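Local coordinates for protein 3-oxosteroid 1-dehydrogenase (PDB 7P18) that probably dehydrogenates 3-oxosteroids, introducing a double bond at the delta-1 position of ring A with FAD as its cofactor, at residues M20-D28 and M97-M105; V33-Y42 and V225-F233. All coordinates share one frame; numbering follows the deposited sequence.

Contact 1 (M20-D28 and M97-M105)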
loop_
_atom_site.group_PDB
_atom_site.type_symbol
_atom_site.label_atom_id
_atom_site.label_comp_id
_atom_site.label_asym_id
_atom_site.label_seq_id
_atom_site.Cartn_x
_atom_site.Cartn_y
_atom_site.Cartn_z
ATOM N N MET A 20 -8.879 -11.662 6.158
ATOM C CA MET A 20 -8.876 -13.074 5.746
ATOM C C MET A 20 -7.872 -13.870 6.600
ATOM O O MET A 20 -8.180 -15.045 6.969
ATOM C CB MET A 20 -8.595 -13.183 4.243
ATOM C CG MET A 20 -9.767 -12.619 3.367
ATOM S SD MET A 20 -9.668 -13.205 1.617
ATOM C CE MET A 20 -8.400 -12.118 0.982
ATOM N N LEU A 21 -6.712 -13.271 6.926
ATOM C CA LEU A 21 -5.699 -13.897 7.828
ATOM C C LEU A 21 -6.341 -14.150 9.195
ATOM O O LEU A 21 -6.235 -15.292 9.698
ATOM C CB LEU A 21 -4.462 -12.997 7.941
ATOM C CG LEU A 21 -3.217 -13.586 8.635
ATOM C CD1 LEU A 21 -3.379 -13.596 10.141
ATOM C CD2 LEU A 21 -2.906 -14.974 8.145
ATOM N N ALA A 22 -6.999 -13.149 9.775
ATOM C CA ALA A 22 -7.655 -13.269 11.090
ATOM C C ALA A 22 -8.671 -14.416 11.018
ATOM O O ALA A 22 -8.739 -15.223 11.974
ATOM C CB ALA A 22 -8.265 -11.965 11.527
ATOM N N ALA A 23 -9.427 -14.497 9.925
ATOM C CA ALA A 23 -10.463 -15.534 9.712
ATOM C C ALA A 23 -9.818 -16.928 9.709
ATOM O O ALA A 23 -10.340 -17.844 10.417
ATOM C CB ALA A 23 -11.218 -15.253 8.424
ATOM N N ALA A 24 -8.746 -17.122 8.972
ATOM C CA ALA A 24 -8.071 -18.430 8.859
ATOM C C ALA A 24 -7.513 -18.809 10.237
ATOM O O ALA A 24 -7.623 -19.997 10.652
ATOM C CB ALA A 24 -6.980 -18.372 7.827
ATOM N N ARG A 25 -6.936 -17.836 10.929
ATOM C CA ARG A 25 -6.271 -18.092 12.228
ATOM C C ARG A 25 -7.343 -18.454 13.256
ATOM O O ARG A 25 -7.115 -19.409 14.016
ATOM C CB ARG A 25 -5.411 -16.913 12.674
ATOM C CG ARG A 25 -4.772 -17.116 14.041
ATOM C CD ARG A 25 -3.748 -18.230 14.020
ATOM N NE ARG A 25 -3.074 -18.333 15.312
ATOM C CZ ARG A 25 -2.124 -19.209 15.611
ATOM N NH1 ARG A 25 -1.669 -20.079 14.715
ATOM N NH2 ARG A 25 -1.614 -19.188 16.827
ATOM N N ALA A 26 -8.438 -17.702 13.314
ATOM C CA ALA A 26 -9.542 -17.938 14.275
ATOM C C ALA A 26 -10.088 -19.350 14.021
ATOM O O ALA A 26 -10.255 -20.122 14.985
ATOM C CB ALA A 26 -10.586 -16.881 14.133
ATOM N N HIS A 27 -10.281 -19.707 12.753
ATOM C CA HIS A 27 -10.725 -21.061 12.372
ATOM C C HIS A 27 -9.738 -22.097 12.920
ATOM O O HIS A 27 -10.199 -23.062 13.589
ATOM C CB HIS A 27 -10.863 -21.192 10.865
ATOM C CG HIS A 27 -11.303 -22.554 10.450
ATOM N ND1 HIS A 27 -10.408 -23.568 10.208
ATOM C CD2 HIS A 27 -12.535 -23.052 10.217
ATOM C CE1 HIS A 27 -11.080 -24.640 9.835
ATOM N NE2 HIS A 27 -12.379 -24.331 9.806
ATOM N N ASP A 28 -8.439 -21.909 12.688
ATOM C CA ASP A 28 -7.405 -22.915 13.061
ATOM C C ASP A 28 -7.343 -23.063 14.573
ATOM O O ASP A 28 -6.868 -24.114 14.989
ATOM C CB ASP A 28 -6.043 -22.606 12.461
ATOM C CG ASP A 28 -5.961 -22.889 10.982
ATOM O OD1 ASP A 28 -6.903 -23.530 10.455
ATOM O OD2 ASP A 28 -4.996 -22.476 10.364
ATOM N N MET A 97 3.302 -14.670 12.702
ATOM C CA MET A 97 2.206 -14.589 11.689
ATOM C C MET A 97 2.747 -15.093 10.344
ATOM O O MET A 97 2.083 -15.933 9.754
ATOM C CB MET A 97 1.632 -13.172 11.609
ATOM C CG MET A 97 0.578 -12.975 10.483
ATOM S SD MET A 97 1.351 -12.649 8.901
ATOM C CE MET A 97 2.107 -11.047 9.140
ATOM N N VAL A 98 3.940 -14.696 9.905
ATOM C CA VAL A 98 4.479 -15.192 8.611
ATOM C C VAL A 98 4.824 -16.679 8.709
ATOM O O VAL A 98 4.558 -17.427 7.730
ATOM C CB VAL A 98 5.638 -14.333 8.110
ATOM C CG1 VAL A 98 6.401 -14.954 6.953
ATOM C CG2 VAL A 98 5.079 -12.969 7.714
ATOM N N GLU A 99 5.409 -17.136 9.820
ATOM C CA GLU A 99 5.703 -18.592 9.945
ATOM C C GLU A 99 4.404 -19.387 9.890
ATOM O O GLU A 99 4.425 -20.487 9.315
ATOM C CB GLU A 99 6.438 -18.918 11.248
ATOM C CG GLU A 99 7.889 -18.534 11.201
ATOM C CD GLU A 99 8.664 -18.971 12.447
ATOM O OE1 GLU A 99 8.341 -20.027 13.016
ATOM O OE2 GLU A 99 9.601 -18.286 12.783
ATOM N N TYR A 100 3.334 -18.855 10.468
ATOM C CA TYR A 100 1.999 -19.465 10.485
ATOM C C TYR A 100 1.489 -19.590 9.051
ATOM O O TYR A 100 1.023 -20.691 8.689
ATOM C CB TYR A 100 1.004 -18.678 11.347
ATOM C CG TYR A 100 -0.443 -19.024 11.085
ATOM C CD1 TYR A 100 -0.970 -20.259 11.407
ATOM C CD2 TYR A 100 -1.282 -18.115 10.450
ATOM C CE1 TYR A 100 -2.286 -20.598 11.101
ATOM C CE2 TYR A 100 -2.592 -18.427 10.149
ATOM C CZ TYR A 100 -3.113 -19.661 10.490
ATOM O OH TYR A 100 -4.429 -19.923 10.187
ATOM N N ILE A 101 1.553 -18.513 8.272
ATOM C CA ILE A 101 1.170 -18.580 6.835
ATOM C C ILE A 101 1.977 -19.704 6.169
ATOM O O ILE A 101 1.368 -20.575 5.513
ATOM C CB ILE A 101 1.377 -17.240 6.116
ATOM C CG1 ILE A 101 0.385 -16.184 6.606
ATOM C CG2 ILE A 101 1.279 -17.481 4.621
ATOM C CD1 ILE A 101 0.552 -14.809 5.985
ATOM N N ASN A 102 3.306 -19.663 6.285
ATOM C CA ASN A 102 4.199 -20.548 5.506
ATOM C C ASN A 102 3.945 -22.027 5.865
ATOM O O ASN A 102 3.995 -22.850 4.945
ATOM C CB ASN A 102 5.658 -20.178 5.678
ATOM C CG ASN A 102 6.047 -18.934 4.936
ATOM O OD1 ASN A 102 5.256 -18.416 4.138
ATOM N ND2 ASN A 102 7.217 -18.406 5.279
ATOM N N ALA A 103 3.621 -22.332 7.116
ATOM C CA ALA A 103 3.454 -23.730 7.593
ATOM C C ALA A 103 2.026 -24.211 7.277
ATOM O O ALA A 103 1.842 -25.408 7.181
ATOM C CB ALA A 103 3.768 -23.841 9.066
ATOM N N ASN A 104 1.038 -23.324 7.111
ATOM C CA ASN A 104 -0.380 -23.764 7.100
ATOM C C ASN A 104 -1.115 -23.361 5.808
ATOM O O ASN A 104 -2.338 -23.549 5.790
ATOM C CB ASN A 104 -1.080 -23.255 8.354
ATOM C CG ASN A 104 -0.451 -23.843 9.593
ATOM O OD1 ASN A 104 -0.736 -24.983 9.916
ATOM N ND2 ASN A 104 0.416 -23.101 10.270
ATOM N N MET A 105 -0.405 -22.870 4.790
ATOM C CA MET A 105 -1.034 -22.341 3.550
ATOM C C MET A 105 -0.155 -22.652 2.354
ATOM O O MET A 105 1.079 -22.809 2.528
ATOM C CB MET A 105 -1.259 -20.829 3.657
ATOM C CG MET A 105 -2.145 -20.432 4.853
ATOM S SD MET A 105 -2.562 -18.644 4.799
ATOM C CE MET A 105 -3.452 -18.451 6.327
#
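The aromatic ring of Y100 packs against the aliphatic part of R25, whose CD sits over one ring face, 4.0 Å from the centroid of the Y100 ring, in a CH-pi contact. The guanidinium continues above the same ring as a cation-pi partner, but edge on: its plane stands 77° from that of the ring, and NH1 comes within 3.4 Å of Y100 CD1. R25 bends at chi2, which folds its chain over the ring, while its NE is hydrogen-bonded to N555 of helix 543-559. Y100 is thus a knob in a hole formed by L21, A24, R25 and D28, on successive turns of helix 17-28, the helix that follows the first strand of the Rossmann-type FAD-binding fold. Helix 84-104 supplies the knob, and the two segments cross at 71° with their axes 11.8 Å apart. At the far end of the ring the phenol donates to the carboxylate of D28, Y100 OH to D28 OD2 being 2.6 Å; the hydroxyl meets that oxygen from above the carboxylate plane. The other oxygen of D28 forms a salt bridge with R223, so both carboxylate oxygens are engaged. Away from the polar end the contact turns apolar. L21, with CG anti to the backbone N (chi1 -170°), sends CD2 to I101 CG1 at 3.8 Å and against the edge of the tyrosine ring, while its CD1 reaches M97 CG. The extended chain of M105 brings its methyl CE against both L21 CD2 and A24 CB, 3.8 Å from the latter.

Contact 2 (V33-Y42 and V225-F233); sequences VLVVEKSDKY and VPLWLNTPF. With FAD (flavin-adenine dinucleotide), chain C.
L34 CD1 rests over the five-membered ring of W228, 3.6 Å from its centroid, placed there by chi1 of 172° and a bend at chi2. On the other face of the sheet V35 CG1 packs against L227 CG. Between these layers the strands pair in parallel: W228 N donates to V35 O and E37 N to W228 O, both at 2.8 Å. Beyond the pairing, E37 O accepts from T231 N, and L229 CD2 packs on E37 CG. The E37 chain turns at chi2 (57°) and presents its carboxylate to the FAD ribose, where OE1 accepts from FAD O3B and OE2 from FAD O2B, each at 2.7 Å; this acidic grip on the ribose is familiar from Rossmann-type dinucleotide sites. E37 OE2 also takes the backbone N of S39. Replacing E37 by an alanine would probably leave both ribose hydroxyls without these acceptors and the S39 amide without its side-chain partner. F233 reads the adenine with its backbone, F233 N to FAD N1A at 2.9 Å and FAD N6A to F233 O. Strand 33-36 is flanked by strands 10-13 and 227-228, the latter at the sheet edge; A23 and A26 of helix 17-28 cover V33, and strand 256-262 touches L34 and W228.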
loop_
_atom_site.group_PDB
_atom_site.type_symbol
_atom_site.label_atom_id
_atom_site.label_comp_id
_atom_site.label_asym_id
_atom_site.label_seq_id
_atom_site.Cartn_x
_atom_site.Cartn_y
_atom_site.Cartn_z
ATOM N N VAL A 33 -16.264 -19.102 12.019
ATOM C CA VAL A 33 -15.993 -17.772 11.404
ATOM C C VAL A 33 -16.950 -17.524 10.235
ATOM O O VAL A 33 -17.156 -18.450 9.432
ATOM C CB VAL A 33 -14.522 -17.659 10.976
ATOM C CG1 VAL A 33 -14.200 -16.279 10.442
ATOM C CG2 VAL A 33 -13.592 -17.978 12.142
ATOM N N LEU A 34 -17.444 -16.289 10.134
ATOM C CA LEU A 34 -18.023 -15.736 8.881
ATOM C C LEU A 34 -17.247 -14.480 8.473
ATOM O O LEU A 34 -16.998 -13.620 9.348
ATOM C CB LEU A 34 -19.487 -15.389 9.134
ATOM C CG LEU A 34 -20.187 -14.623 8.011
ATOM C CD1 LEU A 34 -20.319 -15.461 6.773
ATOM C CD2 LEU A 34 -21.544 -14.091 8.463
ATOM N N VAL A 35 -16.932 -14.364 7.184
ATOM C CA VAL A 35 -16.399 -13.103 6.582
ATOM C C VAL A 35 -17.504 -12.441 5.747
ATOM O O VAL A 35 -18.101 -13.151 4.927
ATOM C CB VAL A 35 -15.149 -13.372 5.745
ATOM C CG1 VAL A 35 -14.555 -12.060 5.213
ATOM C CG2 VAL A 35 -14.122 -14.155 6.559
ATOM N N VAL A 36 -17.765 -11.157 5.959
ATOM C CA VAL A 36 -18.704 -10.359 5.108
ATOM C C VAL A 36 -17.914 -9.284 4.337
ATOM O O VAL A 36 -17.118 -8.549 4.987
ATOM C CB VAL A 36 -19.864 -9.757 5.921
ATOM C CG1 VAL A 36 -20.721 -10.851 6.564
ATOM C CG2 VAL A 36 -19.432 -8.739 6.945
ATOM N N GLU A 37 -18.161 -9.186 3.022
ATOM C CA GLU A 37 -17.506 -8.241 2.075
ATOM C C GLU A 37 -18.589 -7.377 1.393
ATOM O O GLU A 37 -19.569 -7.965 0.875
ATOM C CB GLU A 37 -16.662 -9.022 1.061
ATOM C CG GLU A 37 -16.193 -8.185 -0.139
ATOM C CD GLU A 37 -15.390 -6.956 0.186
ATOM O OE1 GLU A 37 -14.523 -7.058 1.112
ATOM O OE2 GLU A 37 -15.613 -5.903 -0.482
ATOM N N LYS A 38 -18.427 -6.054 1.457
ATOM C CA LYS A 38 -19.339 -5.019 0.899
ATOM C C LYS A 38 -19.462 -5.230 -0.613
ATOM O O LYS A 38 -20.599 -5.198 -1.094
ATOM C CB LYS A 38 -18.838 -3.620 1.260
ATOM C CG LYS A 38 -19.419 -2.409 0.518
ATOM C CD LYS A 38 -18.808 -1.180 1.172
ATOM C CE LYS A 38 -19.100 0.124 0.509
ATOM N NZ LYS A 38 -18.692 1.246 1.364
ATOM N N SER A 39 -18.352 -5.493 -1.304
ATOM C CA SER A 39 -18.262 -5.366 -2.779
ATOM C C SER A 39 -18.496 -6.732 -3.415
ATOM O O SER A 39 -18.687 -7.728 -2.696
ATOM C CB SER A 39 -16.960 -4.734 -3.217
ATOM O OG SER A 39 -15.940 -5.698 -3.330
ATOM N N ASP A 40 -18.438 -6.759 -4.742
ATOM C CA ASP A 40 -18.634 -7.959 -5.596
ATOM C C ASP A 40 -17.332 -8.749 -5.671
ATOM O O ASP A 40 -17.358 -9.827 -6.266
ATOM C CB ASP A 40 -19.089 -7.549 -7.011
ATOM C CG ASP A 40 -18.158 -6.571 -7.704
ATOM O OD1 ASP A 40 -17.779 -5.538 -7.088
ATOM O OD2 ASP A 40 -17.786 -6.844 -8.843
ATOM N N LYS A 41 -16.228 -8.242 -5.085
ATOM C CA LYS A 41 -14.897 -8.910 -5.168
ATOM C C LYS A 41 -14.303 -9.035 -3.750
ATOM O O LYS A 41 -14.595 -8.165 -2.932
ATOM C CB LYS A 41 -13.922 -8.126 -6.043
ATOM C CG LYS A 41 -14.373 -7.798 -7.467
ATOM C CD LYS A 41 -14.454 -9.018 -8.373
ATOM C CE LYS A 41 -15.012 -8.712 -9.756
ATOM N NZ LYS A 41 -15.221 -9.972 -10.519
ATOM N N TYR A 42 -13.496 -10.065 -3.490
ATOM C CA TYR A 42 -12.711 -10.192 -2.226
ATOM C C TYR A 42 -11.306 -9.610 -2.449
ATOM O O TYR A 42 -10.819 -9.594 -3.606
ATOM C CB TYR A 42 -12.644 -11.629 -1.713
ATOM C CG TYR A 42 -12.086 -12.647 -2.668
ATOM C CD1 TYR A 42 -10.720 -12.833 -2.785
ATOM C CD2 TYR A 42 -12.921 -13.430 -3.459
ATOM C CE1 TYR A 42 -10.197 -13.759 -3.663
ATOM C CE2 TYR A 42 -12.400 -14.363 -4.343
ATOM C CZ TYR A 42 -11.037 -14.525 -4.442
ATOM O OH TYR A 42 -10.493 -15.437 -5.280
ATOM N N VAL A 225 -14.419 -21.724 5.306
ATOM C CA VAL A 225 -14.889 -20.530 6.037
ATOM C C VAL A 225 -15.734 -19.743 5.056
ATOM O O VAL A 225 -15.228 -19.393 3.983
ATOM C CB VAL A 225 -13.710 -19.689 6.556
ATOM C CG1 VAL A 225 -14.172 -18.344 7.069
ATOM C CG2 VAL A 225 -12.918 -20.443 7.610
ATOM N N PRO A 226 -17.023 -19.474 5.370
ATOM C CA PRO A 226 -17.878 -18.741 4.442
ATOM C C PRO A 226 -17.416 -17.290 4.297
ATOM O O PRO A 226 -17.017 -16.671 5.286
ATOM C CB PRO A 226 -19.281 -18.846 5.054
ATOM C CG PRO A 226 -19.024 -19.121 6.539
ATOM C CD PRO A 226 -17.750 -19.927 6.559
ATOM N N LEU A 227 -17.511 -16.786 3.073
ATOM C CA LEU A 227 -17.261 -15.376 2.734
ATOM C C LEU A 227 -18.458 -14.852 1.931
ATOM O O LEU A 227 -18.621 -15.280 0.805
ATOM C CB LEU A 227 -15.976 -15.309 1.921
ATOM C CG LEU A 227 -15.360 -13.911 1.803
ATOM C CD1 LEU A 227 -13.891 -13.987 1.445
ATOM C CD2 LEU A 227 -16.086 -13.055 0.781
ATOM N N TRP A 228 -19.247 -13.966 2.505
ATOM C CA TRP A 228 -20.443 -13.409 1.823
ATOM C C TRP A 228 -20.062 -12.128 1.083
ATOM O O TRP A 228 -19.784 -11.120 1.748
ATOM C CB TRP A 228 -21.590 -13.164 2.802
ATOM C CG TRP A 228 -22.141 -14.410 3.423
ATOM C CD1 TRP A 228 -21.796 -15.704 3.150
ATOM C CD2 TRP A 228 -23.150 -14.469 4.443
ATOM N NE1 TRP A 228 -22.485 -16.558 3.974
ATOM C CE2 TRP A 228 -23.324 -15.833 4.771
ATOM C CE3 TRP A 228 -23.875 -13.508 5.153
ATOM C CZ2 TRP A 228 -24.242 -16.249 5.733
ATOM C CZ3 TRP A 228 -24.766 -13.916 6.116
ATOM C CH2 TRP A 228 -24.936 -15.271 6.406
ATOM N N LEU A 229 -20.102 -12.171 -0.248
ATOM C CA LEU A 229 -19.883 -10.981 -1.117
ATOM C C LEU A 229 -21.178 -10.164 -1.172
ATOM O O LEU A 229 -22.228 -10.694 -0.797
ATOM C CB LEU A 229 -19.436 -11.435 -2.507
ATOM C CG LEU A 229 -18.102 -12.181 -2.548
ATOM C CD1 LEU A 229 -17.870 -12.848 -3.884
ATOM C CD2 LEU A 229 -16.945 -11.227 -2.272
ATOM N N ASN A 230 -21.072 -8.900 -1.557
ATOM C CA ASN A 230 -22.239 -8.014 -1.779
ATOM C C ASN A 230 -23.021 -7.910 -0.478
ATOM O O ASN A 230 -24.266 -7.798 -0.554
ATOM C CB ASN A 230 -23.093 -8.569 -2.921
ATOM C CG ASN A 230 -22.293 -8.789 -4.177
ATOM O OD1 ASN A 230 -22.172 -9.913 -4.664
ATOM N ND2 ASN A 230 -21.723 -7.721 -4.674
ATOM N N THR A 231 -22.322 -7.961 0.667
ATOM C CA THR A 231 -22.942 -8.029 2.016
ATOM C C THR A 231 -22.288 -6.990 2.913
ATOM O O THR A 231 -21.487 -7.326 3.782
ATOM C CB THR A 231 -22.853 -9.448 2.599
ATOM O OG1 THR A 231 -23.491 -10.351 1.697
ATOM C CG2 THR A 231 -23.521 -9.566 3.950
ATOM N N PRO A 232 -22.596 -5.698 2.717
ATOM C CA PRO A 232 -22.008 -4.639 3.523
ATOM C C PRO A 232 -22.480 -4.647 4.982
ATOM O O PRO A 232 -23.687 -4.732 5.251
ATOM C CB PRO A 232 -22.481 -3.343 2.851
ATOM C CG PRO A 232 -23.738 -3.746 2.102
ATOM C CD PRO A 232 -23.506 -5.171 1.681
ATOM N N PHE A 233 -21.522 -4.509 5.895
ATOM C CA PHE A 233 -21.781 -4.052 7.269
ATOM C C PHE A 233 -22.522 -2.727 7.225
ATOM O O PHE A 233 -22.131 -1.822 6.446
ATOM C CB PHE A 233 -20.456 -3.945 8.036
ATOM C CG PHE A 233 -20.560 -3.183 9.321
ATOM C CD1 PHE A 233 -20.498 -1.807 9.314
ATOM C CD2 PHE A 233 -20.658 -3.851 10.540
ATOM C CE1 PHE A 233 -20.568 -1.099 10.495
ATOM C CE2 PHE A 233 -20.712 -3.134 11.719
ATOM C CZ PHE A 233 -20.680 -1.768 11.693
HETATM P PA FAD C . -8.485 -3.372 2.285
HETATM O O1A FAD C . -7.389 -4.237 1.776
HETATM O O2A FAD C . -8.871 -2.284 1.318
HETATM O O5B FAD C . -9.720 -4.313 2.599
HETATM C C5B FAD C . -10.930 -3.720 3.140
HETATM C C4B FAD C . -12.103 -4.466 2.581
HETATM O O4B FAD C . -13.285 -4.129 3.356
HETATM C C3B FAD C . -12.451 -4.160 1.109
HETATM O O3B FAD C . -12.596 -5.359 0.355
HETATM C C2B FAD C . -13.755 -3.364 1.209
HETATM O O2B FAD C . -14.541 -3.435 0.027
HETATM C C1B FAD C . -14.370 -3.935 2.487
HETATM N N9A FAD C . -15.370 -3.076 3.124
HETATM C C8A FAD C . -15.426 -1.713 3.177
HETATM N N7A FAD C . -16.538 -1.268 3.755
HETATM C C5A FAD C . -17.216 -2.419 4.137
HETATM C C6A FAD C . -18.445 -2.630 4.800
HETATM N N6A FAD C . -19.285 -1.653 5.159
HETATM N N1A FAD C . -18.818 -3.909 5.017
HETATM C C2A FAD C . -18.002 -4.889 4.618
HETATM N N3A FAD C . -16.863 -4.817 3.922
HETATM C C4A FAD C . -16.511 -3.531 3.740
HETATM N N1 FAD C . 0.932 -1.670 1.753
HETATM C C2 FAD C . 1.905 -2.501 2.193
HETATM O O2 FAD C . 2.130 -2.633 3.409
HETATM N N3 FAD C . 2.637 -3.233 1.347
HETATM C C4 FAD C . 2.652 -2.994 -0.012
HETATM O O4 FAD C . 3.263 -3.773 -0.736
HETATM C C4X FAD C . 1.672 -2.105 -0.531
HETATM N N5 FAD C . 1.624 -1.877 -1.833
HETATM C C5X FAD C . 0.613 -1.071 -2.301
HETATM C C6 FAD C . 0.479 -0.886 -3.697
HETATM C C7 FAD C . -0.599 -0.198 -4.238
HETATM C C7M FAD C . -0.740 -0.038 -5.738
HETATM C C8 FAD C . -1.606 0.275 -3.378
HETATM C C8M FAD C . -2.811 1.007 -3.941
HETATM C C9 FAD C . -1.443 0.174 -2.010
HETATM C C9A FAD C . -0.372 -0.541 -1.440
HETATM N N10 FAD C . -0.193 -0.678 -0.054
HETATM C C10 FAD C . 0.816 -1.490 0.448
HETATM C "C1'" FAD C . -1.213 -0.198 0.885
HETATM C "C2'" FAD C . -2.166 -1.356 1.253
HETATM O "O2'" FAD C . -2.730 -1.989 0.105
HETATM C "C3'" FAD C . -3.300 -0.919 2.197
HETATM O "O3'" FAD C . -2.841 0.010 3.181
HETATM C "C4'" FAD C . -3.961 -2.124 2.834
HETATM O "O4'" FAD C . -4.360 -3.004 1.792
HETATM C "C5'" FAD C . -5.147 -1.786 3.712
HETATM O "O5'" FAD C . -5.702 -3.046 4.136
HETATM P P FAD C . -7.112 -3.091 4.867
HETATM O O1P FAD C . -7.312 -4.528 5.093
HETATM O O2P FAD C . -7.232 -2.104 5.939
HETATM O O3P FAD C . -8.151 -2.637 3.686
HETATM O O HOH W 1 -20.054 -10.829 -6.482
#

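Overall arrangement
From the N terminus, the chain runs through strand 10-13 into helix 17-28, then directly into strand 33-36, so the first segments of the two contacts are neighbours in sequence. Contact 1 closes a loop of 68 intervening residues when helix 84-104 returns to helix 17-28. Contact 2 closes a longer one, of 182 residues, when 225-233 comes back beside 33-42 as an edge strand of the parallel sheet. Because the segments alternate, the two loops cross rather than nest. They also meet in space, with A23 CB 3.6 Å from V35 CG2. Together they join helix 84-104, through helix 17-28, to the parallel sheet, past whose C-terminal strand ends the adenosine part of FAD is bound.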